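3-dehydroquinate dehydratase (Geobacillus kaustophilus, PDB 2YR1) probably catalyses the cis-dehydration of 3-dehydroquinate to 3-dehydroshikimate, the third step of the chorismate pathway toward aromatic amino acids, through a Schiff-base intermediate. Local coordinates at residues 20-25 with 225-229. Sequence-based numbering, arbitrary orientation.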
loop_
_atom_site.group_PDB
_atom_site.type_symbol
_atom_site.label_atom_id
_atom_site.label_comp_id
_atom_site.label_asym_id
_atom_site.label_seq_id
_atom_site.Cartn_x
_atom_site.Cartn_y
_atom_site.Cartn_z
ATOM N N PRO A 20 -13.891 -2.191 3.463
ATOM C CA PRO A 20 -13.104 -2.555 4.640
ATOM C C PRO A 20 -13.756 -1.876 5.870
ATOM O O PRO A 20 -14.374 -0.822 5.745
ATOM C CB PRO A 20 -11.691 -2.033 4.311
ATOM C CG PRO A 20 -11.840 -1.135 3.113
ATOM C CD PRO A 20 -13.060 -1.634 2.377
ATOM N N CYS A 21 -13.684 -2.497 7.041
ATOM C CA CYS A 21 -14.267 -1.872 8.235
ATOM C C CYS A 21 -13.214 -1.154 9.054
ATOM O O CYS A 21 -12.085 -1.629 9.180
ATOM C CB CYS A 21 -14.951 -2.910 9.119
ATOM S SG CYS A 21 -16.389 -3.596 8.349
ATOM N N ILE A 22 -13.583 0.002 9.593
ATOM C CA ILE A 22 -12.674 0.775 10.417
ATOM C C ILE A 22 -13.066 0.618 11.882
ATOM O O ILE A 22 -14.201 0.938 12.269
ATOM C CB ILE A 22 -12.729 2.284 10.082
ATOM C CG1 ILE A 22 -12.356 2.521 8.620
ATOM C CG2 ILE A 22 -11.793 3.026 10.992
ATOM C CD1 ILE A 22 -12.438 3.975 8.174
ATOM N N CYS A 23 -12.134 0.129 12.690
ATOM C CA CYS A 23 -12.373 -0.024 14.125
ATOM C C CYS A 23 -11.592 1.052 14.910
ATOM O O CYS A 23 -10.405 1.268 14.661
ATOM C CB CYS A 23 -11.916 -1.407 14.602
ATOM S SG CYS A 23 -12.194 -1.657 16.390
ATOM N N ALA A 24 -12.253 1.712 15.865
ATOM C CA ALA A 24 -11.584 2.745 16.656
ATOM C C ALA A 24 -11.565 2.357 18.137
ATOM O O ALA A 24 -12.594 2.018 18.708
ATOM C CB ALA A 24 -12.298 4.090 16.461
ATOM N N PRO A 25 -10.391 2.423 18.780
ATOM C CA PRO A 25 -10.310 2.058 20.191
ATOM C C PRO A 25 -10.720 3.169 21.149
ATOM O O PRO A 25 -10.581 4.344 20.857
ATOM C CB PRO A 25 -8.844 1.725 20.358
ATOM C CG PRO A 25 -8.215 2.821 19.539
ATOM C CD PRO A 25 -9.051 2.762 18.266
ATOM N N ALA A 225 -9.837 -7.709 6.828
ATOM C CA ALA A 225 -11.181 -7.141 6.864
ATOM C C ALA A 225 -11.423 -5.945 7.749
ATOM O O ALA A 225 -12.425 -5.234 7.570
ATOM C CB ALA A 225 -12.174 -8.228 7.228
ATOM N N VAL A 226 -10.529 -5.722 8.703
ATOM C CA VAL A 226 -10.687 -4.623 9.636
ATOM C C VAL A 226 -9.378 -3.864 9.799
ATOM O O VAL A 226 -8.324 -4.480 9.814
ATOM C CB VAL A 226 -11.058 -5.137 11.029
ATOM C CG1 VAL A 226 -11.244 -3.958 11.970
ATOM C CG2 VAL A 226 -12.292 -5.999 10.963
ATOM N N THR A 227 -9.443 -2.540 9.890
ATOM C CA THR A 227 -8.229 -1.743 10.114
ATOM C C THR A 227 -8.524 -0.853 11.331
ATOM O O THR A 227 -9.636 -0.333 11.469
ATOM C CB THR A 227 -7.850 -0.859 8.889
ATOM O OG1 THR A 227 -6.619 -0.166 9.155
ATOM C CG2 THR A 227 -8.937 0.191 8.616
ATOM N N PHE A 228 -7.547 -0.717 12.226
ATOM C CA PHE A 228 -7.715 0.092 13.421
ATOM C C PHE A 228 -7.175 1.513 13.224
ATOM O O PHE A 228 -6.007 1.698 12.863
ATOM C CB PHE A 228 -7.022 -0.563 14.620
ATOM C CG PHE A 228 -7.692 -1.833 15.110
ATOM C CD1 PHE A 228 -7.587 -2.205 16.446
ATOM C CD2 PHE A 228 -8.409 -2.657 14.248
ATOM C CE1 PHE A 228 -8.191 -3.376 16.916
ATOM C CE2 PHE A 228 -9.018 -3.836 14.707
ATOM C CZ PHE A 228 -8.908 -4.191 16.041
ATOM N N ALA A 229 -8.031 2.507 13.467
ATOM C CA ALA A 229 -7.646 3.917 13.308
ATOM C C ALA A 229 -7.895 4.702 14.591
ATOM O O ALA A 229 -8.570 4.216 15.511
ATOM C CB ALA A 229 -8.430 4.532 12.178
#
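Cys23 of strand 21-26 lies across one face of the Phe228 ring of strand 226-228, its SG 4.2 Å from the ring centroid and only 12° off the normal, a sulfur-aromatic contact. With SG anti to the backbone N (chi1 -180°), Cys23 sets its sulfur over the ring centre. Its CB adds a CH-pi contact to the same face and also meets Val226 CG1 at 3.7 Å, so one small side chain touches both valine and phenylalanine. The two strands run parallel. Cys21 N and O bond to Ala225 O and Thr227 N, and Cys23 repeats the pattern, its N 2.8 Å from Thr227 O and its O accepting from Ala229 N. On the other face of the sheet the packing is looser: Ile22 and Thr227 lie side by side, Ile22 CG1 4.1 Å from Thr227 CG2, and Ile22 CG2 reaches Ala229 CB at 3.9 Å. Thr227 OG1 is hydrogen-bonded to the backbone O of Arg216. This looser side is still buried, covered by Val245 of helix 242-256. An alanine in place of Phe228 would probably leave the sulfur and CB of Cys23 without their aromatic cover and open a gap beside Glu50 and Gln239, both predicted to bind 3-dehydroquinate. The pairing joins the first and last strands of the eight-stranded parallel sheet, the closure expected of a TIM barrel. Strand 48-52 takes the other edge of strand 21-26 through backbone bonds of Ile22 and Ala24, strand 13-15 meets Cys21 and Val226 through Ile15, and helix 242-256 packs against Ile22 and Ala229.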